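PDB 2OF3: ZYG-9 from Caenorhabditis elegans, which organizes microtubules and spindle poles during meiosis and mitosis in one-cell embryos and is needed for default nucleus positioning in oocytes. Local coordinates for residues Ile105-Arg119 against Met148-Val162. Numbering follows the deposited sequence.
Sequences IKVLELCKVIVELIR and MRTSVRDIVNVLSDV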
# COMPACT_ATOMS: atom_id res chain seq x y z
N ILE A 105 2.09 7.07 13.63
CA ILE A 105 1.29 6.08 14.35
C ILE A 105 -0.21 6.32 14.19
O ILE A 105 -0.98 5.36 13.94
CB ILE A 105 1.63 6.04 15.89
CG1 ILE A 105 2.99 5.39 16.11
CG2 ILE A 105 0.61 5.21 16.62
CD1 ILE A 105 3.78 5.97 17.39
N LYS A 106 -0.66 7.56 14.36
CA LYS A 106 -2.09 7.86 14.29
C LYS A 106 -2.62 7.87 12.86
O LYS A 106 -3.80 7.60 12.64
CB LYS A 106 -2.43 9.24 14.88
CG LYS A 106 -2.21 9.41 16.41
CD LYS A 106 -3.11 8.45 17.18
CE LYS A 106 -2.61 8.27 18.62
NZ LYS A 106 -3.80 7.89 19.42
N VAL A 107 -1.78 8.28 11.91
CA VAL A 107 -2.16 8.19 10.49
C VAL A 107 -2.42 6.74 10.14
O VAL A 107 -3.43 6.42 9.54
CB VAL A 107 -1.09 8.78 9.56
CG1 VAL A 107 -1.38 8.39 8.11
CG2 VAL A 107 -1.00 10.32 9.73
N LEU A 108 -1.53 5.83 10.57
CA LEU A 108 -1.69 4.42 10.20
C LEU A 108 -2.90 3.80 10.85
O LEU A 108 -3.53 2.93 10.28
CB LEU A 108 -0.42 3.62 10.49
CG LEU A 108 0.76 4.14 9.64
CD1 LEU A 108 1.96 3.41 10.18
CD2 LEU A 108 0.57 3.79 8.14
N GLU A 109 -3.24 4.28 12.04
CA GLU A 109 -4.45 3.83 12.72
C GLU A 109 -5.66 4.26 11.95
O GLU A 109 -6.60 3.46 11.78
CB GLU A 109 -4.48 4.43 14.11
CG GLU A 109 -5.71 4.23 14.88
CD GLU A 109 -5.62 4.96 16.24
OE1 GLU A 109 -4.51 5.37 16.66
OE2 GLU A 109 -6.68 5.10 16.87
N LEU A 110 -5.67 5.50 11.45
CA LEU A 110 -6.76 5.92 10.55
C LEU A 110 -6.82 5.08 9.26
O LEU A 110 -7.91 4.67 8.85
CB LEU A 110 -6.73 7.43 10.21
CG LEU A 110 -7.90 7.94 9.35
CD1 LEU A 110 -9.28 7.64 10.02
CD2 LEU A 110 -7.75 9.42 9.08
N CYS A 111 -5.67 4.82 8.63
CA CYS A 111 -5.63 4.05 7.39
C CYS A 111 -6.21 2.66 7.65
O CYS A 111 -7.00 2.17 6.86
CB CYS A 111 -4.19 3.89 6.86
SG CYS A 111 -3.49 5.44 6.26
N LYS A 112 -5.82 2.04 8.76
CA LYS A 112 -6.33 0.72 9.16
C LYS A 112 -7.87 0.66 9.31
O LYS A 112 -8.52 -0.24 8.78
CB LYS A 112 -5.60 0.22 10.43
CG LYS A 112 -6.02 -1.16 10.98
CD LYS A 112 -5.35 -2.32 10.23
CE LYS A 112 -5.77 -3.69 10.87
NZ LYS A 112 -5.21 -3.76 12.28
N VAL A 113 -8.42 1.64 9.99
CA VAL A 113 -9.85 1.70 10.22
C VAL A 113 -10.57 1.84 8.89
O VAL A 113 -11.59 1.19 8.65
CB VAL A 113 -10.12 2.93 11.18
CG1 VAL A 113 -11.44 3.55 11.01
CG2 VAL A 113 -9.89 2.52 12.67
N ILE A 114 -10.06 2.71 8.02
CA ILE A 114 -10.68 2.95 6.71
C ILE A 114 -10.67 1.68 5.83
O ILE A 114 -11.71 1.29 5.29
CB ILE A 114 -10.02 4.18 5.95
CG1 ILE A 114 -10.45 5.52 6.57
CG2 ILE A 114 -10.42 4.20 4.45
CD1 ILE A 114 -9.57 6.66 6.09
N VAL A 115 -9.53 1.01 5.71
CA VAL A 115 -9.45 -0.20 4.85
C VAL A 115 -10.24 -1.39 5.44
O VAL A 115 -10.83 -2.17 4.67
CB VAL A 115 -7.98 -0.58 4.43
CG1 VAL A 115 -7.33 0.61 3.77
CG2 VAL A 115 -7.14 -1.03 5.66
N GLU A 116 -10.28 -1.50 6.77
CA GLU A 116 -11.23 -2.46 7.43
C GLU A 116 -12.70 -2.19 7.16
O GLU A 116 -13.42 -3.13 6.87
CB GLU A 116 -10.98 -2.51 8.92
CG GLU A 116 -9.87 -3.49 9.18
CD GLU A 116 -9.40 -3.46 10.61
OE1 GLU A 116 -9.77 -2.50 11.36
OE2 GLU A 116 -8.60 -4.36 10.95
N LEU A 117 -13.13 -0.92 7.18
CA LEU A 117 -14.50 -0.58 6.81
C LEU A 117 -14.79 -0.84 5.36
O LEU A 117 -15.88 -1.35 5.01
CB LEU A 117 -14.80 0.91 7.11
CG LEU A 117 -15.11 1.31 8.56
CD1 LEU A 117 -15.02 2.88 8.71
CD2 LEU A 117 -16.48 0.75 8.91
N ILE A 118 -13.84 -0.53 4.48
CA ILE A 118 -13.99 -0.89 3.06
C ILE A 118 -14.12 -2.40 2.93
O ILE A 118 -15.06 -2.91 2.24
CB ILE A 118 -12.80 -0.36 2.22
CG1 ILE A 118 -12.81 1.17 2.17
CG2 ILE A 118 -12.78 -0.99 0.75
CD1 ILE A 118 -11.43 1.78 1.61
N ARG A 119 -13.22 -3.15 3.58
CA ARG A 119 -13.29 -4.62 3.48
C ARG A 119 -14.63 -5.18 4.03
O ARG A 119 -15.35 -5.91 3.33
CB ARG A 119 -12.11 -5.29 4.20
CG ARG A 119 -12.21 -6.84 4.17
CD ARG A 119 -11.30 -7.46 5.24
NE ARG A 119 -11.76 -7.01 6.54
CZ ARG A 119 -11.04 -6.99 7.65
NH1 ARG A 119 -9.76 -7.42 7.67
NH2 ARG A 119 -11.60 -6.52 8.76
N MET A 148 6.59 -0.17 13.37
CA MET A 148 6.04 0.63 12.31
C MET A 148 5.88 -0.19 11.02
O MET A 148 4.81 -0.11 10.37
CB MET A 148 6.81 1.92 12.12
CG MET A 148 6.50 2.88 13.31
SD MET A 148 4.90 3.73 13.06
CE MET A 148 5.64 4.89 12.00
N ARG A 149 6.88 -1.01 10.68
CA ARG A 149 6.76 -1.92 9.54
C ARG A 149 5.63 -2.90 9.76
O ARG A 149 4.96 -3.27 8.83
CB ARG A 149 8.07 -2.68 9.28
CG ARG A 149 9.19 -1.77 8.86
CD ARG A 149 10.40 -2.55 8.38
NE ARG A 149 11.00 -3.40 9.42
CZ ARG A 149 11.95 -3.02 10.28
NH1 ARG A 149 12.44 -1.76 10.33
NH2 ARG A 149 12.39 -3.92 11.15
N THR A 150 5.41 -3.33 11.00
CA THR A 150 4.33 -4.24 11.29
C THR A 150 2.94 -3.64 11.04
O THR A 150 2.03 -4.31 10.55
CB THR A 150 4.46 -4.73 12.75
OG1 THR A 150 5.66 -5.50 12.82
CG2 THR A 150 3.26 -5.59 13.17
N SER A 151 2.78 -2.39 11.43
CA SER A 151 1.50 -1.69 11.32
C SER A 151 1.17 -1.48 9.85
O SER A 151 0.00 -1.58 9.45
CB SER A 151 1.59 -0.31 12.01
OG SER A 151 1.51 -0.47 13.43
N VAL A 152 2.21 -1.19 9.08
CA VAL A 152 2.09 -1.00 7.63
C VAL A 152 1.70 -2.33 6.99
O VAL A 152 0.77 -2.34 6.18
CB VAL A 152 3.36 -0.46 7.03
CG1 VAL A 152 3.30 -0.51 5.49
CG2 VAL A 152 3.63 1.00 7.60
N ARG A 153 2.31 -3.44 7.40
CA ARG A 153 1.97 -4.71 6.79
C ARG A 153 0.59 -5.14 7.12
O ARG A 153 -0.06 -5.76 6.28
CB ARG A 153 2.94 -5.85 7.15
CG ARG A 153 2.41 -7.27 6.85
CD ARG A 153 2.15 -7.58 5.29
NE ARG A 153 3.30 -8.34 4.90
CZ ARG A 153 3.48 -9.67 4.81
NH1 ARG A 153 2.53 -10.63 4.84
NH2 ARG A 153 4.71 -10.00 4.55
N ASP A 154 0.11 -4.82 8.32
CA ASP A 154 -1.29 -5.14 8.68
C ASP A 154 -2.27 -4.42 7.78
O ASP A 154 -3.31 -4.99 7.40
CB ASP A 154 -1.63 -4.78 10.14
CG ASP A 154 -0.85 -5.61 11.16
OD1 ASP A 154 -0.49 -6.79 10.86
OD2 ASP A 154 -0.58 -5.06 12.27
N ILE A 155 -1.97 -3.17 7.41
CA ILE A 155 -2.84 -2.45 6.42
C ILE A 155 -2.71 -3.09 5.02
O ILE A 155 -3.68 -3.30 4.35
CB ILE A 155 -2.53 -0.91 6.34
CG1 ILE A 155 -2.86 -0.21 7.65
CG2 ILE A 155 -3.25 -0.20 5.14
CD1 ILE A 155 -1.91 0.96 7.89
N VAL A 156 -1.51 -3.44 4.61
CA VAL A 156 -1.32 -4.14 3.34
C VAL A 156 -2.15 -5.43 3.33
O VAL A 156 -2.71 -5.77 2.31
CB VAL A 156 0.16 -4.44 3.10
CG1 VAL A 156 0.32 -5.33 1.84
CG2 VAL A 156 0.94 -3.12 2.89
N ASN A 157 -2.18 -6.18 4.43
CA ASN A 157 -2.92 -7.47 4.50
C ASN A 157 -4.43 -7.29 4.32
O ASN A 157 -5.10 -8.11 3.68
CB ASN A 157 -2.63 -8.22 5.83
CG ASN A 157 -1.23 -8.84 5.88
OD1 ASN A 157 -0.54 -8.97 4.85
ND2 ASN A 157 -0.80 -9.23 7.10
N VAL A 158 -4.98 -6.20 4.86
CA VAL A 158 -6.41 -5.88 4.58
C VAL A 158 -6.66 -5.51 3.09
O VAL A 158 -7.58 -6.03 2.44
CB VAL A 158 -6.92 -4.74 5.52
CG1 VAL A 158 -8.38 -4.42 5.26
CG2 VAL A 158 -6.72 -5.17 7.01
N LEU A 159 -5.82 -4.65 2.53
CA LEU A 159 -5.93 -4.27 1.13
C LEU A 159 -5.77 -5.44 0.19
O LEU A 159 -6.39 -5.47 -0.86
CB LEU A 159 -4.87 -3.21 0.78
CG LEU A 159 -5.14 -1.80 1.30
CD1 LEU A 159 -3.85 -0.96 1.32
CD2 LEU A 159 -6.20 -1.17 0.40
N SER A 160 -4.92 -6.41 0.52
CA SER A 160 -4.73 -7.61 -0.30
C SER A 160 -6.05 -8.35 -0.38
O SER A 160 -6.34 -8.95 -1.40
CB SER A 160 -3.69 -8.56 0.32
OG SER A 160 -2.39 -8.00 0.40
N ASP A 161 -6.84 -8.34 0.69
CA ASP A 161 -8.16 -8.96 0.65
C ASP A 161 -9.12 -8.20 -0.21
O ASP A 161 -9.88 -8.81 -0.92
CB ASP A 161 -8.79 -9.09 2.04
CG ASP A 161 -8.16 -10.20 2.88
OD1 ASP A 161 -7.52 -11.13 2.31
OD2 ASP A 161 -8.30 -10.16 4.14
N VAL A 162 -9.13 -6.87 -0.13
CA VAL A 162 -10.01 -6.01 -0.92
C VAL A 162 -9.62 -6.02 -2.40
O VAL A 162 -10.49 -6.26 -3.30
CB VAL A 162 -9.95 -4.55 -0.41
CG1 VAL A 162 -10.76 -3.65 -1.29
CG2 VAL A 162 -10.44 -4.46 1.04
O HOH W 1 -2.23 -3.35 12.98
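Helices 105-119 and 148-162 run nearly parallel, at 19°, with their axes 9.3 Å apart; the closest CA pair, Lys112 and Ile155, is 5.5 Å apart. The interface is mainly apolar, and no direct hydrogen bond crosses it. Ile155 is a knob among Leu108, Cys111, Lys112 and Val115. With CG1 anti to the carbonyl carbon (chi1 -65°) and chi2 at 148°, its CD1 comes to 3.5 Å from Leu108 O and packs on Leu108 CD2; CG2 rests against Val115. Cutting it back to an alanine here would probably open a gap between Leu108, Cys111 and Val115 and leave Leu108 freer to turn. Leu108 fills the reciprocal hole between Met148, Ser151, Val152 and Ile155, and its CD1 meets Val152 CG2 at 3.9 Å. Towards the C-terminal ends, Val158 is a third knob, among Lys112, Val115, Glu116 and Arg119. Its CG1 lies 3.4 Å from Val115 O and also touches Val115 CG2. Arg119 lays its CB on Val162 CG2 at 3.7 Å, and its chain bends at chi3 to bring NH1 obliquely against Val158 CG2. At the charged margin a water accepts from Lys112 NZ (3.1 Å) and donates to Asp154 OD2. These are neighbouring, like-directed helices of the all-helical TOG domain, a HEAT-repeat-like array. Helix 60-76 packs on helix 101-120 through Leu110 and Val113, helix 85-95 reaches Cys111, and helix 181-198 meets Arg153 and Asn157.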